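Local coordinates for protein cytochrome P450 (Rhodococcus erythropolis, PDB 3WEC) that catalyses the N-hydroxylation of the quinoline ring of an aurachin precursor, probably as a haem-dependent monooxygenase, a step that gives these alkaloids their antibiotic activity, at residues F64-F68 with M101-P105; D128-L132 with S369-H373; L165-D171 with Y210-L214; E297-E302 with M397-G401. All coordinates share one frame. Residue numbers count along the deposited sequence, not the author numbering.

Interaction 1: F64-F68 with M101-P105; sequences FGKDF and MLTDP. With HEM (protoporphyrin IX containing Fe), chain B.
G65 ends the short strand 64-65, hydrogen-bonded to I306 of strand 303-307, and beyond it the chain bends through an inverse gamma turn centred on D67 (phi/psi -63/64), closed by F68 N to K66 O at 2.6 Å. Opposite it, 101-105 is irregular: M101 has left-handed helical angles (63/11), and L102 centres a second inverse gamma turn, with a weak bond from T103 N to M101 O at 3.1 Å. The turns nestle together, with CA atoms 4.9 Å apart for K66 and L102, and 4.4 Å for D67 and T103; D67 CA also makes a CA-H...O contact with L102 O at 3.5 Å. D104 (chi1 m) accepts at OD1 the hydrogen bond from K66 N at 2.7 Å. That oxygen lies 3.3 Å from G65 CA, where a CB would clash, hence glycine. L102, apolar as the buried filler should be, sets CD1 4.0 Å from F68 CB and CD2 4.2 Å from K66 CE. D67 turns its carboxylate to N70. K66, with chi1 to chi4 m, t, p, t, is long enough for NZ to hydrogen-bond both haem O1A, at 2.7 Å, and the carbonyl O13 of the quinolone AUI. With R305, H359, H108 and R112 as further propionate partners, this is the haem-propionate edge of a P450 active site, where one lysine holds cofactor and substrate together.

Interaction 2: D128-L132 with S369-H373; sequences DDIVL and SMLQH
This is a partly buried helix-to-helix contact between the N-terminal part of helix 128-141 and the first half of helix 364-381, which correspond to helices D and L of the P450 family. The short axes come within 9.8 Å and cross at -50°, their N-to-C directions 50° apart; CA atoms approach to 6.2 Å for V131 and M370 and 5.8 Å for L132 and H373. H373 (chi1 m) donates from NE2 to D128 OD2 at 2.5 Å, in a His-carboxylate hydrogen bond near the plane of the ring. Water 2 joins D128 OD2 (3.2 Å) to S369 OG (2.9 Å), bridging a gap too wide for the small serine alone. V131 (chi1 t) points at the partner helix, and its compact CG1 fits 3.5 Å from H373 CD2, 3.8 Å from M370 CA and 4.1 Å from M370 CG. L132 CB covers one imidazole face. M370 then runs inward to the haem, touching F156 and V160 of helix 155-165 and T258 of helix 240-271.

Interaction 3: L165-D171 with Y210-L214; sequences LGIPDKD and YFRTL
Y210 opens the helical segment 210-214 with chi1 t, aiming its ring at the loop 165-171, which joins helix 155-165 to helix 172-182. Its OH donates to D171 OD2 at 2.7 Å, while I167 CG2 and P168 CD lie 3.9 and 3.6 Å from Y210 OH. D171, at the N-cap position of the next helix, gives its other oxygen, OD1, to a salt bridge with R174. F211 (chi1 m) follows, sending CE1 to I167 CD1 at 3.6 Å, near the ring plane, and to L165 CD2 at 4.2 Å. One turn on from Y210, L214 (chi1 t) closes the patch: CD1 meets P168 CG at 4.1 Å and CD2 meets I167 CD1 at 4.3 Å. G166, with positive phi (82/40), ends the preceding helix in a Schellman motif and turns the chain toward these side chains. Branched and aromatic groups make up most of this interface between E-F loop and G helix, so its one cross-segment hydrogen bond, at Y210, adds direction to a mainly apolar contact.

Interaction 4: E297-E302 with M397-G401; sequences EPPAHE and MGLRG. With AUI (3-[(2E,6E,9R)-9-hydroxy-3,7,11-trimethyldodeca-2,6,10-trien-1-yl]-2-methylquinolin-4(1H)-one), chain C.
A single antiparallel beta bridge, with A300 and L399 as its non-hydrogen-bonded pair (CA atoms 4.4 Å apart), joins two loops in the positions of P450 substrate recognition sites 5 and 6. Two backbone bonds flank it: R400 N to P299 O at 2.7 Å and H301 N to G398 O at 2.8 Å. P299, lacking an amide hydrogen, contributes its carbonyl to the bridge. D187 takes the amides of G398 and L399, K23 NZ reaches L399 O, and N264 reaches R400 O. The extended R400 (chi1 to chi3 t) carries its buried charge to E297, NH2 to OE1 2.6 Å, a salt bridge; Y27 OH also bonds that carboxylate, and K23 O takes R400 NE. Water 3 gathers P298 O (2.9 Å), H301 NE2 (2.6 Å) and R400 NH2 (3.0 Å), while H301 ND1 is bonded to Y30. R400 CB sits over the imidazole face of H301, a CH-pi contact of 4.2 Å to the centroid. The bridged pair touches the substrate: A300 CB is 3.8 Å from AUI C11 and L399 CD1 3.3 Å from C16. G398 CA packs 3.4 Å from AUI C17, where a CB would lie 2.0 Å from that carbon.

Overall arrangement
Interactions 1 and 4 both border the substrate: the loop 297-302 runs into strand 303-307, which pairs with strand 64-65 of interaction 1. Loop backbones dominate both, with charged side chains kept in the interior by ionic or hydrogen-bonding partners. Interaction 4 lies deepest, about 8 Å from the centre of the chain. Interactions 2 and 3 are helical scaffold, and both contact helix 240-271; interaction 2 also packs on helix 155-165, from whose end the loop of interaction 3 runs on. Interaction 2, partly buried, mixes a polar, hydrated side with a residue reaching the haem, whereas interaction 3, about 23 Å out yet largely buried, is mostly apolar and away from the active site.

Interaction 1: F64-F68 with M101-P105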
# COMPACT_ATOMS: atom_id res chain seq x y z
N PHE A 64 14.21 -9.60 -12.23
CA PHE A 64 14.11 -8.88 -10.95
C PHE A 64 13.16 -9.55 -9.98
O PHE A 64 12.06 -9.95 -10.37
CB PHE A 64 13.68 -7.43 -11.17
CG PHE A 64 14.80 -6.58 -11.67
CD1 PHE A 64 15.06 -6.49 -13.03
CD2 PHE A 64 15.63 -5.93 -10.78
CE1 PHE A 64 16.12 -5.73 -13.50
CE2 PHE A 64 16.69 -5.17 -11.24
CZ PHE A 64 16.94 -5.08 -12.60
N GLY A 65 13.59 -9.66 -8.72
CA GLY A 65 12.79 -10.32 -7.68
C GLY A 65 12.62 -9.55 -6.37
O GLY A 65 12.97 -8.38 -6.29
N LYS A 66 12.10 -10.23 -5.34
CA LYS A 66 11.65 -9.56 -4.11
C LYS A 66 12.11 -10.28 -2.85
O LYS A 66 11.63 -9.98 -1.76
CB LYS A 66 10.13 -9.42 -4.09
CG LYS A 66 9.56 -8.43 -5.10
CD LYS A 66 8.09 -8.10 -4.81
CE LYS A 66 7.94 -6.99 -3.80
NZ LYS A 66 6.58 -6.38 -3.83
N ASP A 67 13.02 -11.23 -3.00
CA ASP A 67 13.66 -11.91 -1.86
C ASP A 67 14.48 -10.92 -1.01
O ASP A 67 15.69 -11.05 -0.89
CB ASP A 67 14.56 -13.02 -2.36
CG ASP A 67 14.95 -14.00 -1.27
OD1 ASP A 67 14.79 -13.66 -0.08
OD2 ASP A 67 15.39 -15.11 -1.61
N PHE A 68 13.80 -9.96 -0.39
CA PHE A 68 14.49 -8.88 0.31
C PHE A 68 15.30 -9.24 1.58
O PHE A 68 16.31 -8.61 1.86
CB PHE A 68 13.52 -7.72 0.56
CG PHE A 68 13.54 -6.68 -0.52
CD1 PHE A 68 14.40 -5.58 -0.44
CD2 PHE A 68 12.71 -6.80 -1.63
CE1 PHE A 68 14.43 -4.61 -1.44
CE2 PHE A 68 12.74 -5.84 -2.64
CZ PHE A 68 13.59 -4.75 -2.54
N MET A 101 5.17 -12.84 0.81
CA MET A 101 5.26 -12.61 -0.64
C MET A 101 6.48 -11.78 -1.03
O MET A 101 6.54 -11.28 -2.16
CB MET A 101 4.00 -11.89 -1.17
CG MET A 101 2.66 -12.49 -0.78
SD MET A 101 2.07 -13.85 -1.79
CE MET A 101 0.64 -14.37 -0.83
N LEU A 102 7.40 -11.56 -0.09
CA LEU A 102 8.74 -11.04 -0.40
C LEU A 102 9.62 -12.20 -0.83
O LEU A 102 10.61 -12.57 -0.18
CB LEU A 102 9.37 -10.28 0.77
CG LEU A 102 8.67 -8.99 1.24
CD1 LEU A 102 9.75 -8.07 1.77
CD2 LEU A 102 7.90 -8.27 0.16
N THR A 103 9.20 -12.80 -1.94
CA THR A 103 9.83 -14.00 -2.47
C THR A 103 9.53 -14.17 -3.96
O THR A 103 8.68 -13.49 -4.53
CB THR A 103 9.44 -15.26 -1.67
OG1 THR A 103 10.21 -16.38 -2.13
CG2 THR A 103 7.93 -15.59 -1.77
N ASP A 104 10.26 -15.08 -4.58
CA ASP A 104 10.23 -15.28 -6.01
C ASP A 104 9.80 -16.70 -6.24
O ASP A 104 9.82 -17.50 -5.31
CB ASP A 104 11.65 -15.11 -6.58
CG ASP A 104 12.35 -13.89 -6.03
OD1 ASP A 104 11.65 -12.85 -5.83
OD2 ASP A 104 13.58 -13.97 -5.81
N PRO A 105 9.38 -17.02 -7.47
CA PRO A 105 9.17 -18.40 -7.86
C PRO A 105 10.33 -19.31 -7.46
O PRO A 105 11.48 -18.86 -7.44
CB PRO A 105 9.04 -18.30 -9.38
CG PRO A 105 8.35 -17.00 -9.57
CD PRO A 105 9.02 -16.09 -8.56
CHA HEM B . 1.44 -5.90 -3.17
CHB HEM B . -0.14 -1.23 -3.79
CHC HEM B . -4.24 -2.27 -1.30
CHD HEM B . -2.52 -6.95 -0.51
C1A HEM B . 1.30 -4.50 -3.48
C2A HEM B . 2.43 -3.74 -4.11
C3A HEM B . 1.94 -2.39 -4.28
C4A HEM B . 0.59 -2.45 -3.72
CMA HEM B . 2.69 -1.18 -4.89
CAA HEM B . 3.83 -4.15 -4.57
CBA HEM B . 3.60 -4.65 -6.01
CGA HEM B . 4.92 -4.87 -6.76
O1A HEM B . 6.00 -5.12 -6.14
O2A HEM B . 4.90 -4.86 -8.02
C1B HEM B . -1.43 -1.13 -3.12
C2B HEM B . -2.19 0.10 -3.28
C3B HEM B . -3.36 -0.23 -2.51
C4B HEM B . -3.16 -1.59 -2.02
CMB HEM B . -1.88 1.40 -3.96
CAB HEM B . -4.50 0.71 -2.33
CBB HEM B . -5.03 0.85 -1.14
C1C HEM B . -4.15 -3.66 -0.90
C2C HEM B . -5.12 -4.28 -0.01
C3C HEM B . -4.59 -5.64 0.21
C4C HEM B . -3.34 -5.76 -0.53
CMC HEM B . -6.36 -3.62 0.53
CAC HEM B . -5.13 -6.75 1.06
CBC HEM B . -6.34 -6.73 1.56
C1D HEM B . -1.19 -7.07 -1.14
C2D HEM B . -0.51 -8.36 -1.19
C3D HEM B . 0.70 -8.07 -1.98
C4D HEM B . 0.51 -6.65 -2.34
CMD HEM B . -0.93 -9.64 -0.50
CAD HEM B . 1.83 -8.99 -2.32
CBD HEM B . 1.54 -9.51 -3.75
CGD HEM B . 2.57 -10.47 -4.25
O1D HEM B . 2.16 -11.41 -4.98
O2D HEM B . 3.79 -10.31 -3.90
NA HEM B . 0.06 -3.74 -3.32
NB HEM B . -2.01 -2.17 -2.44
NC HEM B . -3.10 -4.55 -1.28
ND HEM B . -0.62 -6.07 -1.87
FE HEM B . -1.38 -4.12 -2.02
O HOH W 1 -0.35 -2.97 -0.08

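Interaction 2: D128-L132 with S369-H373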
# COMPACT_ATOMS: atom_id res chain seq x y z
N ASP A 128 -20.04 -7.27 -0.37
CA ASP A 128 -20.15 -5.89 -0.82
C ASP A 128 -20.94 -4.97 0.11
O ASP A 128 -20.55 -3.81 0.30
CB ASP A 128 -20.79 -5.83 -2.21
CG ASP A 128 -20.70 -4.43 -2.83
OD1 ASP A 128 -21.69 -3.99 -3.42
OD2 ASP A 128 -19.64 -3.78 -2.72
N ASP A 129 -22.05 -5.49 0.67
CA ASP A 129 -22.91 -4.75 1.61
C ASP A 129 -22.12 -4.23 2.81
O ASP A 129 -22.34 -3.11 3.29
CB ASP A 129 -24.09 -5.63 2.09
CG ASP A 129 -25.38 -5.38 1.30
OD1 ASP A 129 -25.35 -4.63 0.31
OD2 ASP A 129 -26.44 -5.91 1.70
N ILE A 130 -21.17 -5.01 3.28
CA ILE A 130 -20.42 -4.59 4.44
C ILE A 130 -19.31 -3.57 4.07
O ILE A 130 -18.88 -2.78 4.93
CB ILE A 130 -19.93 -5.79 5.27
CG1 ILE A 130 -18.47 -6.06 5.00
CG2 ILE A 130 -20.84 -7.02 5.09
CD1 ILE A 130 -17.57 -5.26 5.91
N VAL A 131 -18.87 -3.56 2.81
CA VAL A 131 -17.92 -2.54 2.35
C VAL A 131 -18.62 -1.19 2.29
O VAL A 131 -18.10 -0.18 2.79
CB VAL A 131 -17.32 -2.85 0.96
CG1 VAL A 131 -16.45 -1.68 0.50
CG2 VAL A 131 -16.51 -4.14 1.00
N LEU A 132 -19.81 -1.19 1.69
CA LEU A 132 -20.67 -0.02 1.61
C LEU A 132 -21.00 0.54 2.99
O LEU A 132 -20.96 1.75 3.19
CB LEU A 132 -21.97 -0.38 0.86
CG LEU A 132 -23.21 0.50 1.06
CD1 LEU A 132 -23.00 1.90 0.51
CD2 LEU A 132 -24.45 -0.13 0.45
N SER A 369 -12.84 -1.44 -4.75
CA SER A 369 -14.19 -1.47 -4.21
C SER A 369 -14.35 -0.51 -3.04
O SER A 369 -15.28 0.31 -3.04
CB SER A 369 -14.58 -2.86 -3.73
OG SER A 369 -15.85 -2.78 -3.09
N MET A 370 -13.46 -0.62 -2.05
CA MET A 370 -13.49 0.28 -0.88
C MET A 370 -13.48 1.75 -1.31
O MET A 370 -14.25 2.56 -0.79
CB MET A 370 -12.27 0.06 0.06
CG MET A 370 -12.42 -1.14 1.01
SD MET A 370 -11.09 -1.28 2.21
CE MET A 370 -9.72 -1.75 1.15
N LEU A 371 -12.57 2.08 -2.22
CA LEU A 371 -12.28 3.43 -2.60
C LEU A 371 -13.44 3.99 -3.40
O LEU A 371 -13.79 5.15 -3.22
CB LEU A 371 -10.94 3.50 -3.37
CG LEU A 371 -9.68 3.38 -2.49
CD1 LEU A 371 -8.42 3.24 -3.35
CD2 LEU A 371 -9.54 4.54 -1.53
N GLN A 372 -14.03 3.15 -4.25
CA GLN A 372 -15.22 3.49 -5.08
C GLN A 372 -16.47 3.73 -4.30
O GLN A 372 -17.18 4.70 -4.59
CB GLN A 372 -15.52 2.40 -6.10
CG GLN A 372 -14.43 2.32 -7.15
CD GLN A 372 -14.56 1.11 -8.00
OE1 GLN A 372 -15.48 0.31 -7.84
NE2 GLN A 372 -13.63 0.96 -8.95
N HIS A 373 -16.76 2.85 -3.34
CA HIS A 373 -17.90 3.07 -2.43
C HIS A 373 -17.68 4.29 -1.59
O HIS A 373 -18.64 4.98 -1.24
CB HIS A 373 -18.09 1.91 -1.47
CG HIS A 373 -18.72 0.71 -2.08
ND1 HIS A 373 -20.00 0.68 -2.45
CD2 HIS A 373 -18.20 -0.55 -2.34
CE1 HIS A 373 -20.30 -0.53 -2.95
NE2 HIS A 373 -19.18 -1.29 -2.87
O HOH W 2 -16.89 -5.43 -2.56

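Interaction 3: L165-D171 with Y210-L214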
# COMPACT_ATOMS: atom_id res chain seq x y z
N LEU A 165 -11.65 -11.18 7.11
CA LEU A 165 -10.91 -12.22 7.85
C LEU A 165 -11.78 -13.17 8.72
O LEU A 165 -11.37 -14.29 9.04
CB LEU A 165 -9.86 -11.58 8.74
CG LEU A 165 -8.58 -10.98 8.16
CD1 LEU A 165 -8.09 -9.82 9.03
CD2 LEU A 165 -7.52 -12.04 8.10
N GLY A 166 -12.96 -12.70 9.12
CA GLY A 166 -13.87 -13.50 9.93
C GLY A 166 -13.42 -13.40 11.37
O GLY A 166 -13.42 -14.41 12.09
N ILE A 167 -12.99 -12.20 11.78
CA ILE A 167 -12.65 -11.98 13.19
C ILE A 167 -13.96 -11.99 14.02
O ILE A 167 -14.89 -11.24 13.74
CB ILE A 167 -11.86 -10.68 13.41
CG1 ILE A 167 -10.59 -10.63 12.54
CG2 ILE A 167 -11.54 -10.45 14.88
CD1 ILE A 167 -9.53 -11.69 12.81
N PRO A 168 -14.02 -12.87 15.04
CA PRO A 168 -15.21 -13.03 15.90
C PRO A 168 -15.49 -11.73 16.64
O PRO A 168 -14.56 -10.98 16.93
CB PRO A 168 -14.78 -14.12 16.90
CG PRO A 168 -13.61 -14.81 16.27
CD PRO A 168 -12.93 -13.80 15.38
N ASP A 169 -16.76 -11.47 16.91
CA ASP A 169 -17.21 -10.24 17.59
C ASP A 169 -16.34 -9.83 18.80
O ASP A 169 -15.96 -8.66 18.92
CB ASP A 169 -18.69 -10.36 18.00
CG ASP A 169 -19.66 -10.12 16.83
OD1 ASP A 169 -19.28 -10.35 15.65
OD2 ASP A 169 -20.80 -9.69 17.09
N LYS A 170 -16.05 -10.80 19.66
CA LYS A 170 -15.23 -10.64 20.88
C LYS A 170 -13.79 -10.14 20.68
O LYS A 170 -13.18 -9.62 21.61
CB LYS A 170 -15.12 -11.97 21.64
CG LYS A 170 -16.24 -12.98 21.42
CD LYS A 170 -15.90 -14.00 20.35
CE LYS A 170 -16.79 -15.24 20.47
NZ LYS A 170 -16.62 -16.18 19.32
N ASP A 171 -13.22 -10.37 19.49
CA ASP A 171 -11.81 -10.06 19.24
C ASP A 171 -11.64 -8.78 18.42
O ASP A 171 -10.51 -8.44 18.04
CB ASP A 171 -11.12 -11.21 18.51
CG ASP A 171 -11.16 -12.52 19.30
OD1 ASP A 171 -11.01 -12.51 20.54
OD2 ASP A 171 -11.30 -13.58 18.64
N TYR A 210 -2.27 -15.32 17.89
CA TYR A 210 -3.71 -15.30 17.76
C TYR A 210 -4.19 -15.91 16.42
O TYR A 210 -5.14 -16.68 16.40
CB TYR A 210 -4.19 -13.88 17.88
CG TYR A 210 -5.60 -13.72 17.48
CD1 TYR A 210 -6.61 -13.93 18.39
CD2 TYR A 210 -5.94 -13.33 16.20
CE1 TYR A 210 -7.92 -13.81 18.05
CE2 TYR A 210 -7.27 -13.22 15.84
CZ TYR A 210 -8.25 -13.46 16.79
OH TYR A 210 -9.59 -13.36 16.52
N PHE A 211 -3.55 -15.54 15.31
CA PHE A 211 -3.98 -16.06 14.00
C PHE A 211 -3.87 -17.58 13.86
O PHE A 211 -4.81 -18.19 13.40
CB PHE A 211 -3.39 -15.30 12.80
CG PHE A 211 -4.12 -14.02 12.47
CD1 PHE A 211 -5.52 -13.99 12.36
CD2 PHE A 211 -3.42 -12.83 12.26
CE1 PHE A 211 -6.19 -12.80 12.06
CE2 PHE A 211 -4.10 -11.63 12.00
CZ PHE A 211 -5.49 -11.63 11.89
N ARG A 212 -2.74 -18.16 14.29
CA ARG A 212 -2.58 -19.64 14.40
C ARG A 212 -3.78 -20.31 15.06
O ARG A 212 -4.46 -21.15 14.47
CB ARG A 212 -1.35 -20.02 15.22
CG ARG A 212 -0.02 -19.57 14.67
CD ARG A 212 1.06 -20.37 15.38
NE ARG A 212 2.40 -19.98 14.95
CZ ARG A 212 3.23 -19.17 15.62
NH1 ARG A 212 4.42 -18.91 15.10
NH2 ARG A 212 2.88 -18.61 16.79
N THR A 213 -4.01 -19.90 16.30
CA THR A 213 -5.02 -20.42 17.20
C THR A 213 -6.43 -20.32 16.61
O THR A 213 -7.21 -21.26 16.73
CB THR A 213 -4.93 -19.66 18.54
OG1 THR A 213 -3.60 -19.78 19.06
CG2 THR A 213 -5.94 -20.19 19.56
N LEU A 214 -6.76 -19.19 15.98
CA LEU A 214 -8.05 -19.05 15.30
C LEU A 214 -8.23 -20.06 14.13
O LEU A 214 -9.31 -20.63 13.95
CB LEU A 214 -8.27 -17.61 14.81
CG LEU A 214 -9.61 -17.34 14.12
CD1 LEU A 214 -10.82 -17.61 15.03
CD2 LEU A 214 -9.66 -15.92 13.57

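Interaction 4: E297-E302 with M397-G401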
# COMPACT_ATOMS: atom_id res chain seq x y z
N GLU A 297 -2.00 10.59 -6.93
CA GLU A 297 -1.46 10.60 -5.58
C GLU A 297 -1.42 9.18 -5.01
O GLU A 297 -2.25 8.83 -4.17
CB GLU A 297 -2.28 11.52 -4.66
CG GLU A 297 -2.10 13.03 -4.88
CD GLU A 297 -0.86 13.61 -4.24
OE1 GLU A 297 0.00 12.84 -3.76
OE2 GLU A 297 -0.71 14.86 -4.24
N PRO A 298 -0.45 8.37 -5.46
CA PRO A 298 -0.42 6.95 -5.04
C PRO A 298 -0.02 6.84 -3.59
O PRO A 298 0.67 7.73 -3.09
CB PRO A 298 0.63 6.32 -5.98
CG PRO A 298 1.14 7.44 -6.87
CD PRO A 298 0.75 8.74 -6.23
N PRO A 299 -0.49 5.81 -2.88
CA PRO A 299 -0.12 5.78 -1.46
C PRO A 299 1.32 5.27 -1.27
O PRO A 299 2.00 5.64 -0.28
CB PRO A 299 -1.16 4.83 -0.84
CG PRO A 299 -1.52 3.91 -1.97
CD PRO A 299 -1.44 4.73 -3.24
N ALA A 300 1.77 4.43 -2.21
CA ALA A 300 3.15 3.99 -2.24
C ALA A 300 3.88 4.64 -3.41
O ALA A 300 3.54 4.38 -4.56
CB ALA A 300 3.23 2.47 -2.34
N HIS A 301 4.88 5.47 -3.12
CA HIS A 301 5.72 6.11 -4.17
C HIS A 301 6.78 5.20 -4.73
O HIS A 301 7.29 5.44 -5.83
CB HIS A 301 6.31 7.45 -3.68
CG HIS A 301 5.34 8.61 -3.79
ND1 HIS A 301 5.72 9.86 -4.15
CD2 HIS A 301 3.95 8.66 -3.59
CE1 HIS A 301 4.64 10.67 -4.17
NE2 HIS A 301 3.56 9.94 -3.82
N GLU A 302 7.13 4.16 -3.96
CA GLU A 302 8.03 3.10 -4.46
C GLU A 302 7.66 1.63 -4.24
O GLU A 302 7.00 1.26 -3.24
CB GLU A 302 9.45 3.32 -4.00
CG GLU A 302 9.63 3.68 -2.55
CD GLU A 302 11.01 4.28 -2.32
OE1 GLU A 302 11.47 5.01 -3.22
OE2 GLU A 302 11.65 4.00 -1.29
N MET A 397 9.92 5.88 4.32
CA MET A 397 10.75 5.88 3.10
C MET A 397 9.97 5.75 1.80
O MET A 397 10.28 6.44 0.84
CB MET A 397 11.83 4.80 3.18
CG MET A 397 13.05 5.23 3.98
SD MET A 397 14.50 4.17 3.74
CE MET A 397 14.05 3.34 2.19
N GLY A 398 8.99 4.85 1.75
CA GLY A 398 8.28 4.58 0.49
C GLY A 398 6.79 4.98 0.43
O GLY A 398 6.19 4.99 -0.65
N LEU A 399 6.18 5.26 1.57
CA LEU A 399 4.71 5.55 1.59
C LEU A 399 4.45 7.03 1.74
O LEU A 399 5.28 7.75 2.28
CB LEU A 399 4.04 4.79 2.73
CG LEU A 399 3.44 3.37 2.56
CD1 LEU A 399 3.89 2.59 1.35
CD2 LEU A 399 3.60 2.58 3.87
N ARG A 400 3.33 7.50 1.21
CA ARG A 400 2.99 8.90 1.32
C ARG A 400 1.51 9.11 1.57
O ARG A 400 0.63 8.58 0.85
CB ARG A 400 3.43 9.67 0.08
CG ARG A 400 3.31 11.19 0.23
CD ARG A 400 3.96 11.92 -0.93
NE ARG A 400 3.82 13.35 -0.80
CZ ARG A 400 2.85 14.06 -1.36
NH1 ARG A 400 2.81 15.38 -1.21
NH2 ARG A 400 1.93 13.45 -2.07
N GLY A 401 1.25 9.86 2.64
CA GLY A 401 -0.11 10.23 3.01
C GLY A 401 -0.02 11.11 4.23
O GLY A 401 0.99 11.12 4.91
O13 AUI C . 6.36 -4.55 -1.65
C1 AUI C . 5.20 -4.20 -1.31
C4 AUI C . 4.34 -5.18 -0.63
C5 AUI C . 4.79 -6.46 -0.34
C6 AUI C . 3.97 -7.36 0.32
C7 AUI C . 2.69 -6.92 0.70
C8 AUI C . 2.20 -5.64 0.45
C9 AUI C . 2.98 -4.71 -0.21
N10 AUI C . 2.54 -3.43 -0.44
C3 AUI C . 3.27 -2.49 -1.08
C11 AUI C . 2.71 -1.10 -1.31
C2 AUI C . 4.65 -2.82 -1.55
C12 AUI C . 5.49 -1.77 -2.24
C14 AUI C . 5.83 -0.68 -1.22
C15 AUI C . 6.39 -0.66 0.02
C26 AUI C . 6.85 -1.86 0.82
C16 AUI C . 6.50 0.72 0.62
C17 AUI C . 7.91 1.25 0.92
C18 AUI C . 8.96 0.17 0.95
C19 AUI C . 10.29 0.36 0.93
C27 AUI C . 10.97 1.71 0.91
C20 AUI C . 11.17 -0.86 0.98
C21 AUI C . 11.45 -1.54 -0.36
O28 AUI C . 12.06 -2.79 -0.05
C22 AUI C . 10.24 -1.89 -1.21
C23 AUI C . 9.66 -3.11 -1.36
C24 AUI C . 8.50 -3.18 -2.30
C25 AUI C . 10.02 -4.43 -0.69
O HOH W 3 1.25 10.57 -2.73